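Local coordinates for protein putative glucarate dehydratase (Pseudomonas fluorescens, PDB 4IT1) that probably catalyses the magnesium-dependent dehydration of D-glucarate to 5-dehydro-4-deoxy-D-glucarate, as a member of the mandelate racemase/muconate lactonizing enzyme family, at residues V339-N344 with M352-V357; A132-E137 with A314-W319; T327-C332 with V361-Y366. All coordinates share one frame; numbering follows the deposited sequence.

Contact 1: residues V339-N344 with M352-V357; sequences VSMHSN and MAMAHV
M354 reaches from helix 348-360 across to the end of strand 338-341 and the residues beyond it, touching M341, H342 and S343 in succession. Its CG lies 3.6 Å from CG of M341, and the two thioethers run past each other in opposite directions instead of meeting end on. The sulfur travels further: SD of M354 sits 3.3 Å from OG of S343 and 3.5 Å from the carbonyl carbon of H342, while its CE packs 3.8 Å from CB of S343. This reach follows from a chain that is extended at its first two torsions, with CG anti to the backbone N (chi1 180°), and bends only at chi3 (44°). M341 is folded at both chi2 and chi3, which turns its sulfur down the helix toward V357, with SD 4.3 Å from CG1 of V357.

One step outward, the S343 hydroxyl donates to O of H342 (2.6 Å), approaching side-on to the C=O (101°) and tilted from its plane, so the serine's rotation is set within its own segment while its oxygen borders the methionine sulfur. H316 packs on M354, L322 and Q326 of helix 322-334 touch V357, and H342, whose CB points away from the helix, has its ND1 hydrogen-bonded to OD2 of D315. An alanine in place of M354 would probably leave M341 and S343 without their packing partner and open a gap behind the backbone of H342.

H342, the predicted proton acceptor, thus has an apolar thioether against its backbone and a carboxylate at its ring. Helix 348-360 is held to the chain behind this residue by van der Waals packing, with no hydrogen bond joining the two segments.

Contact 2: residues A132-E137 with A314-W319; sequences AYSAFE and ADHHYW
The first torsion of S134 brings its hydroxyl to the backbone of H316. The hydroxyl stands opposite the serine's own backbone N (chi1 168°), which sends OG out from helix 128-148 to donate to O of H316 at 2.6 Å. The serine comes from above the carbonyl plane, 37° out of it, and its CB lies 3.2 Å from the next carbonyl oxygen, that of H317. The H316 ring is swung between its own N and carbonyl carbon; this leaves CD2 on the serine side, 4.0 Å from OG of S134, an oblique approach to the ring.

Behind the accepting backbone, D315 caps the short, weakly bonded helix 316-319. Its OD1 takes two N-H groups: the backbone N of H317 at 3.1 Å, on the anti side, and ND1 of H317 at 2.8 Å through the syn lone pair. The second bond is bent, with an N-H...O angle of 132°. The first fixes the backbone at the helix start; the second holds the ring at ND1, and NE2 bonds to S350. D315 also serves H342, so one aspartate positions two histidines. CE1 of H316 lies over one face of the H317 ring, toward its rim.

E137, one turn along from S134, binds backbone N atoms of L322 and R323, adding a second polar link, to the start of helix 322-334. Together they join a helix of the N-terminal family region to the short helix after strand 311-314 and to the start of helix 322-334, in the β/α-barrel domain characteristic of the enolase superfamily.

Contact 3: residues T327-C332 with V361-Y366; sequences TLAKMC and VPNLDY
N363 turns its amide side-on to the helix at A329, using both ends of the group. ND2 donates to the backbone O of A329 at 2.9 Å with a nearly straight N-H...O angle of 163°, and the acceptor lies close to the amide plane. Seen from the carbonyl, however, the donor stands above the plane, 46° out of it. The other end of the amide, OD1, rests 3.8 Å from CB of A329, so the small methyl is met by the asparagine on one flank. CG of N363 is held between its backbone N and carbonyl carbon (chi1 64°); with CB directed at the helix, this torsion puts the amide at the A329 carbonyl.

The same methyl also receives V361, whose CG1 packs 4.0 Å from CB of A329. Two residues of the loop after helix 348-360 therefore converge on one alanine of helix 322-334, V361 at its methyl and N363 chiefly at its backbone oxygen. Beyond them, N363 also rests on V339 of strand 338-341, and O of V361 is bonded by R161. The outer side of the helix faces the second subunit, where M331 meets M331 of that other chain.

The A329 carbonyl, on a helix that continues past it, thus gains a side-chain donor from the loop. That single directional bond is likely to fix how the amide is turned, while the methyl contacts supply the packing beside it.

Overall arrangement
Strand 338-341 ties the three contacts together. Contacts 1 and 2 have centres 11 Å apart and share two bonds: ND1 of H342 with OD2 of D315 (2.7 Å), and N of A314 with O of S340 (2.8 Å). Contact 3, also 11 Å from contact 1, joins the strand's other end, where OD2 of D365 accepts from N of V339 at 2.9 Å. Contacts 2 and 3 are 16 Å apart and meet where L328 packs on A314 and W319. The active site lies beside contact 1: the H342 side chain is about 5 Å from both the magnesium ion and the bound tartrate, whereas the H317 side chain is about 12 Å from the metal.

Contact 1: residues V339-N344 with M352-V357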
loop_
_atom_site.group_PDB
_atom_site.type_symbol
_atom_site.label_atom_id
_atom_site.label_comp_id
_atom_site.label_asym_id
_atom_site.label_seq_id
_atom_site.Cartn_x
_atom_site.Cartn_y
_atom_site.Cartn_z
ATOM N N VAL A 339 -8.917 0.557 11.917
ATOM C CA VAL A 339 -7.535 1.013 12.091
ATOM C C VAL A 339 -7.474 2.287 12.912
ATOM O O VAL A 339 -8.360 3.139 12.823
ATOM C CB VAL A 339 -6.815 1.350 10.776
ATOM C CG1 VAL A 339 -5.403 0.779 10.801
ATOM C CG2 VAL A 339 -7.594 0.861 9.574
ATOM N N SER A 340 -6.406 2.406 13.694
ATOM C CA SER A 340 -6.062 3.627 14.399
ATOM C C SER A 340 -4.548 3.634 14.544
ATOM O O SER A 340 -3.892 2.629 14.292
ATOM C CB SER A 340 -6.749 3.672 15.759
ATOM O OG SER A 340 -6.560 4.928 16.383
ATOM N N MET A 341 -3.988 4.769 14.936
ATOM C CA MET A 341 -2.542 4.910 14.987
ATOM C C MET A 341 -2.096 4.996 16.445
ATOM O O MET A 341 -2.908 5.268 17.332
ATOM C CB MET A 341 -2.125 6.154 14.210
ATOM C CG MET A 341 -0.929 5.963 13.304
ATOM S SD MET A 341 -1.318 5.020 11.824
ATOM C CE MET A 341 -2.825 5.818 11.268
ATOM N N HIS A 342 -0.812 4.747 16.691
ATOM C CA HIS A 342 -0.284 4.695 18.055
ATOM C C HIS A 342 1.187 5.094 18.070
ATOM O O HIS A 342 1.895 4.918 17.075
ATOM C CB HIS A 342 -0.467 3.285 18.653
ATOM C CG HIS A 342 0.409 3.005 19.839
ATOM N ND1 HIS A 342 1.760 2.755 19.724
ATOM C CD2 HIS A 342 0.129 2.937 21.162
ATOM C CE1 HIS A 342 2.275 2.555 20.924
ATOM N NE2 HIS A 342 1.307 2.660 21.815
ATOM N N SER A 343 1.622 5.660 19.195
ATOM C CA SER A 343 3.046 5.898 19.480
ATOM C C SER A 343 3.230 6.081 20.974
ATOM O O SER A 343 2.404 6.716 21.638
ATOM C CB SER A 343 3.588 7.106 18.725
ATOM O OG SER A 343 3.562 6.871 17.327
ATOM N N ASN A 344 4.300 5.495 21.501
ATOM C CA ASN A 344 4.576 5.546 22.933
ATOM C C ASN A 344 5.939 6.176 23.205
ATOM O O ASN A 344 6.808 6.158 22.326
ATOM C CB ASN A 344 4.478 4.144 23.548
ATOM C CG ASN A 344 5.570 3.207 23.058
ATOM O OD1 ASN A 344 5.736 2.990 21.856
ATOM N ND2 ASN A 344 6.322 2.649 23.995
ATOM N N MET A 352 4.228 14.055 14.821
ATOM C CA MET A 352 3.874 14.642 13.529
ATOM C C MET A 352 3.898 13.651 12.373
ATOM O O MET A 352 3.013 13.694 11.509
ATOM C CB MET A 352 4.728 15.883 13.210
ATOM C CG MET A 352 4.348 17.115 14.019
ATOM S SD MET A 352 2.603 17.563 13.868
ATOM C CE MET A 352 2.291 18.212 15.502
ATOM N N ALA A 353 4.910 12.780 12.344
ATOM C CA ALA A 353 4.977 11.709 11.348
ATOM C C ALA A 353 3.722 10.848 11.465
ATOM O O ALA A 353 3.042 10.577 10.474
ATOM C CB ALA A 353 6.223 10.866 11.548
ATOM N N MET A 354 3.412 10.454 12.695
ATOM C CA MET A 354 2.189 9.739 12.991
ATOM C C MET A 354 0.956 10.520 12.501
ATOM O O MET A 354 0.125 9.963 11.781
ATOM C CB MET A 354 2.093 9.437 14.486
ATOM C CG MET A 354 0.825 8.690 14.869
ATOM S SD MET A 354 0.671 8.245 16.609
ATOM C CE MET A 354 1.187 9.760 17.417
ATOM N N ALA A 355 0.854 11.801 12.870
ATOM C CA ALA A 355 -0.317 12.623 12.513
ATOM C C ALA A 355 -0.509 12.746 11.004
ATOM O O ALA A 355 -1.623 12.586 10.506
ATOM C CB ALA A 355 -0.251 13.999 13.162
ATOM N N HIS A 356 0.582 13.002 10.287
ATOM C CA HIS A 356 0.551 13.117 8.837
ATOM C C HIS A 356 0.077 11.862 8.110
ATOM O O HIS A 356 -0.704 11.965 7.167
ATOM C CB HIS A 356 1.901 13.588 8.293
ATOM C CG HIS A 356 2.070 15.074 8.322
ATOM N ND1 HIS A 356 2.245 15.826 7.178
ATOM C CD2 HIS A 356 2.067 15.952 9.354
ATOM C CE1 HIS A 356 2.355 17.101 7.507
ATOM N NE2 HIS A 356 2.250 17.204 8.820
ATOM N N VAL A 357 0.557 10.686 8.516
ATOM C CA VAL A 357 0.105 9.451 7.863
ATOM C C VAL A 357 -1.333 9.183 8.282
ATOM O O VAL A 357 -2.154 8.790 7.463
ATOM C CB VAL A 357 1.043 8.230 8.102
ATOM C CG1 VAL A 357 1.050 7.796 9.556
ATOM C CG2 VAL A 357 0.658 7.068 7.200
#

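Contact 2: residues A132-E137 with A314-W319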
loop_
_atom_site.group_PDB
_atom_site.type_symbol
_atom_site.label_atom_id
_atom_site.label_comp_id
_atom_site.label_asym_id
_atom_site.label_seq_id
_atom_site.Cartn_x
_atom_site.Cartn_y
_atom_site.Cartn_z
ATOM N N ALA A 132 14.496 0.007 11.686
ATOM C CA ALA A 132 15.579 0.787 11.095
ATOM C C ALA A 132 15.163 1.471 9.788
ATOM O O ALA A 132 15.569 2.606 9.523
ATOM C CB ALA A 132 16.809 -0.084 10.879
ATOM N N TYR A 133 14.367 0.782 8.973
ATOM C CA TYR A 133 13.842 1.383 7.749
ATOM C C TYR A 133 12.941 2.563 8.108
ATOM O O TYR A 133 13.152 3.674 7.626
ATOM C CB TYR A 133 13.106 0.357 6.879
ATOM C CG TYR A 133 12.577 0.933 5.577
ATOM C CD1 TYR A 133 13.436 1.218 4.513
ATOM C CD2 TYR A 133 11.214 1.203 5.415
ATOM C CE1 TYR A 133 12.953 1.752 3.327
ATOM C CE2 TYR A 133 10.721 1.736 4.235
ATOM C CZ TYR A 133 11.591 2.009 3.194
ATOM O OH TYR A 133 11.102 2.539 2.017
ATOM N N SER A 134 11.977 2.326 8.993
ATOM C CA SER A 134 11.052 3.368 9.435
ATOM C C SER A 134 11.755 4.614 9.979
ATOM O O SER A 134 11.301 5.735 9.742
ATOM C CB SER A 134 10.102 2.821 10.493
ATOM O OG SER A 134 9.381 3.866 11.130
ATOM N N ALA A 135 12.848 4.410 10.715
ATOM C CA ALA A 135 13.588 5.511 11.335
ATOM C C ALA A 135 14.061 6.532 10.291
ATOM O O ALA A 135 13.872 7.744 10.460
ATOM C CB ALA A 135 14.764 4.975 12.136
ATOM N N PHE A 136 14.646 6.021 9.210
ATOM C CA PHE A 136 15.178 6.853 8.145
ATOM C C PHE A 136 14.147 7.221 7.071
ATOM O O PHE A 136 14.201 8.324 6.519
ATOM C CB PHE A 136 16.413 6.197 7.529
ATOM C CG PHE A 136 17.567 6.077 8.488
ATOM C CD1 PHE A 136 18.103 7.209 9.101
ATOM C CD2 PHE A 136 18.116 4.836 8.787
ATOM C CE1 PHE A 136 19.163 7.105 9.991
ATOM C CE2 PHE A 136 19.180 4.725 9.674
ATOM C CZ PHE A 136 19.704 5.861 10.276
ATOM N N GLU A 137 13.218 6.303 6.787
ATOM C CA GLU A 137 12.137 6.545 5.821
ATOM C C GLU A 137 11.452 7.883 6.092
ATOM O O GLU A 137 11.292 8.692 5.179
ATOM C CB GLU A 137 11.113 5.393 5.834
ATOM C CG GLU A 137 10.122 5.395 4.671
ATOM C CD GLU A 137 8.675 5.681 5.085
ATOM O OE1 GLU A 137 8.426 6.202 6.195
ATOM O OE2 GLU A 137 7.766 5.383 4.284
ATOM N N ALA A 314 -2.046 0.533 14.428
ATOM C CA ALA A 314 -0.785 0.728 13.724
ATOM C C ALA A 314 0.157 1.661 14.492
ATOM O O ALA A 314 -0.263 2.363 15.416
ATOM C CB ALA A 314 -1.042 1.263 12.321
ATOM N N ASP A 315 1.425 1.653 14.093
ATOM C CA ASP A 315 2.500 2.411 14.737
ATOM C C ASP A 315 3.613 2.428 13.709
ATOM O O ASP A 315 4.211 1.387 13.421
ATOM C CB ASP A 315 2.962 1.710 16.017
ATOM C CG ASP A 315 3.983 2.516 16.812
ATOM O OD1 ASP A 315 4.860 3.168 16.206
ATOM O OD2 ASP A 315 3.910 2.473 18.064
ATOM N N HIS A 316 3.868 3.600 13.130
ATOM C CA HIS A 316 4.735 3.685 11.962
ATOM C C HIS A 316 6.175 3.306 12.301
ATOM O O HIS A 316 6.959 2.965 11.410
ATOM C CB HIS A 316 4.681 5.086 11.341
ATOM C CG HIS A 316 5.370 6.140 12.152
ATOM N ND1 HIS A 316 4.750 6.802 13.193
ATOM C CD2 HIS A 316 6.623 6.648 12.076
ATOM C CE1 HIS A 316 5.592 7.676 13.718
ATOM N NE2 HIS A 316 6.736 7.601 13.059
ATOM N N HIS A 317 6.505 3.374 13.590
ATOM C CA HIS A 317 7.863 3.123 14.052
ATOM C C HIS A 317 8.294 1.697 13.786
ATOM O O HIS A 317 9.415 1.463 13.332
ATOM C CB HIS A 317 7.992 3.418 15.536
ATOM C CG HIS A 317 7.726 4.844 15.890
ATOM N ND1 HIS A 317 6.646 5.231 16.653
ATOM C CD2 HIS A 317 8.404 5.978 15.592
ATOM C CE1 HIS A 317 6.673 6.541 16.815
ATOM N NE2 HIS A 317 7.728 7.017 16.179
ATOM N N TYR A 318 7.409 0.744 14.059
ATOM C CA TYR A 318 7.791 -0.657 13.883
ATOM C C TYR A 318 7.140 -1.357 12.709
ATOM O O TYR A 318 7.608 -2.411 12.284
ATOM C CB TYR A 318 7.653 -1.464 15.179
ATOM C CG TYR A 318 6.272 -1.569 15.763
ATOM C CD1 TYR A 318 5.332 -2.461 15.239
ATOM C CD2 TYR A 318 5.924 -0.831 16.885
ATOM C CE1 TYR A 318 4.070 -2.576 15.798
ATOM C CE2 TYR A 318 4.661 -0.945 17.455
ATOM C CZ TYR A 318 3.736 -1.812 16.901
ATOM O OH TYR A 318 2.480 -1.930 17.469
ATOM N N TRP A 319 6.083 -0.769 12.160
ATOM C CA TRP A 319 5.459 -1.359 10.978
ATOM C C TRP A 319 6.249 -1.113 9.704
ATOM O O TRP A 319 5.951 -1.700 8.661
ATOM C CB TRP A 319 4.024 -0.891 10.825
ATOM C CG TRP A 319 3.072 -1.750 11.555
ATOM C CD1 TRP A 319 2.648 -1.594 12.842
ATOM C CD2 TRP A 319 2.408 -2.911 11.045
ATOM N NE1 TRP A 319 1.755 -2.592 13.170
ATOM C CE2 TRP A 319 1.579 -3.403 12.078
ATOM C CE3 TRP A 319 2.416 -3.571 9.811
ATOM C CZ2 TRP A 319 0.766 -4.529 11.916
ATOM C CZ3 TRP A 319 1.597 -4.698 9.646
ATOM C CH2 TRP A 319 0.796 -5.168 10.700
#

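Contact 3: residues T327-C332 with V361-Y366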
loop_
_atom_site.group_PDB
_atom_site.type_symbol
_atom_site.label_atom_id
_atom_site.label_comp_id
_atom_site.label_asym_id
_atom_site.label_seq_id
_atom_site.Cartn_x
_atom_site.Cartn_y
_atom_site.Cartn_z
ATOM N N THR A 327 -0.324 1.040 3.475
ATOM C CA THR A 327 -0.579 -0.330 3.037
ATOM C C THR A 327 -1.369 -1.079 4.097
ATOM O O THR A 327 -2.400 -1.673 3.785
ATOM C CB THR A 327 0.716 -1.079 2.716
ATOM O OG1 THR A 327 1.460 -0.316 1.769
ATOM C CG2 THR A 327 0.404 -2.440 2.104
ATOM N N LEU A 328 -0.909 -1.022 5.347
ATOM C CA LEU A 328 -1.652 -1.660 6.423
ATOM C C LEU A 328 -3.097 -1.149 6.505
ATOM O O LEU A 328 -4.026 -1.953 6.609
ATOM C CB LEU A 328 -0.949 -1.528 7.786
ATOM C CG LEU A 328 -1.746 -2.117 8.968
ATOM C CD1 LEU A 328 -2.015 -3.626 8.844
ATOM C CD2 LEU A 328 -1.085 -1.788 10.291
ATOM N N ALA A 329 -3.288 0.172 6.476
ATOM C CA ALA A 329 -4.641 0.743 6.588
ATOM C C ALA A 329 -5.557 0.191 5.489
ATOM O O ALA A 329 -6.697 -0.197 5.750
ATOM C CB ALA A 329 -4.600 2.264 6.550
ATOM N N LYS A 330 -5.026 0.141 4.273
ATOM C CA LYS A 330 -5.732 -0.388 3.115
ATOM C C LYS A 330 -6.074 -1.865 3.294
ATOM O O LYS A 330 -7.154 -2.321 2.885
ATOM C CB LYS A 330 -4.882 -0.179 1.858
ATOM C CG LYS A 330 -5.515 -0.634 0.554
ATOM C CD LYS A 330 -6.782 0.148 0.252
ATOM C CE LYS A 330 -7.376 -0.286 -1.075
ATOM N NZ LYS A 330 -8.735 0.282 -1.268
ATOM N N MET A 331 -5.155 -2.605 3.910
ATOM C CA MET A 331 -5.349 -4.033 4.154
ATOM C C MET A 331 -6.428 -4.269 5.195
ATOM O O MET A 331 -7.244 -5.172 5.041
ATOM C CB MET A 331 -4.043 -4.712 4.574
ATOM C CG MET A 331 -3.067 -4.926 3.427
ATOM S SD MET A 331 -1.616 -5.910 3.877
ATOM C CE MET A 331 -2.266 -7.573 3.868
ATOM N N CYS A 332 -6.432 -3.455 6.247
ATOM C CA CYS A 332 -7.489 -3.509 7.255
ATOM C C CYS A 332 -8.853 -3.250 6.623
ATOM O O CYS A 332 -9.821 -3.963 6.904
ATOM C CB CYS A 332 -7.241 -2.485 8.355
ATOM S SG CYS A 332 -5.821 -2.863 9.400
ATOM N N VAL A 361 -4.949 8.816 5.556
ATOM C CA VAL A 361 -5.712 7.568 5.469
ATOM C C VAL A 361 -7.213 7.806 5.601
ATOM O O VAL A 361 -7.672 8.412 6.581
ATOM C CB VAL A 361 -5.189 6.422 6.393
ATOM C CG1 VAL A 361 -3.713 6.141 6.114
ATOM C CG2 VAL A 361 -5.417 6.715 7.867
ATOM N N PRO A 362 -7.977 7.340 4.596
ATOM C CA PRO A 362 -9.421 7.547 4.538
ATOM C C PRO A 362 -10.092 6.844 5.696
ATOM O O PRO A 362 -10.985 7.411 6.330
ATOM C CB PRO A 362 -9.824 6.879 3.218
ATOM C CG PRO A 362 -8.568 6.794 2.419
ATOM C CD PRO A 362 -7.484 6.583 3.432
ATOM N N ASN A 363 -9.637 5.625 5.980
ATOM C CA ASN A 363 -10.253 4.792 7.006
ATOM C C ASN A 363 -9.587 4.887 8.384
ATOM O O ASN A 363 -9.039 3.918 8.893
ATOM C CB ASN A 363 -10.403 3.339 6.521
ATOM C CG ASN A 363 -9.071 2.659 6.248
ATOM O OD1 ASN A 363 -8.164 3.236 5.641
ATOM N ND2 ASN A 363 -8.954 1.409 6.693
ATOM N N LEU A 364 -9.643 6.078 8.972
ATOM C CA LEU A 364 -9.244 6.291 10.359
ATOM C C LEU A 364 -10.469 6.147 11.262
ATOM O O LEU A 364 -11.318 7.036 11.324
ATOM C CB LEU A 364 -8.596 7.672 10.530
ATOM C CG LEU A 364 -8.008 8.030 11.902
ATOM C CD1 LEU A 364 -7.007 6.978 12.356
ATOM C CD2 LEU A 364 -7.354 9.406 11.881
ATOM N N ASP A 365 -10.542 5.028 11.974
ATOM C CA ASP A 365 -11.777 4.609 12.631
ATOM C C ASP A 365 -11.939 5.061 14.077
ATOM O O ASP A 365 -13.060 5.100 14.591
ATOM C CB ASP A 365 -11.929 3.091 12.527
ATOM C CG ASP A 365 -12.034 2.626 11.096
ATOM O OD1 ASP A 365 -13.007 3.026 10.422
ATOM O OD2 ASP A 365 -11.147 1.874 10.638
ATOM N N TYR A 366 -10.829 5.385 14.731
ATOM C CA TYR A 366 -10.849 5.798 16.137
ATOM C C TYR A 366 -9.767 6.835 16.379
ATOM O O TYR A 366 -8.851 6.984 15.572
ATOM C CB TYR A 366 -10.622 4.606 17.074
ATOM C CG TYR A 366 -11.602 3.466 16.923
ATOM C CD1 TYR A 366 -11.384 2.444 15.990
ATOM C CD2 TYR A 366 -12.738 3.393 17.725
ATOM C CE1 TYR A 366 -12.279 1.391 15.853
ATOM C CE2 TYR A 366 -13.642 2.345 17.594
ATOM C CZ TYR A 366 -13.407 1.347 16.659
ATOM O OH TYR A 366 -14.302 0.312 16.536
#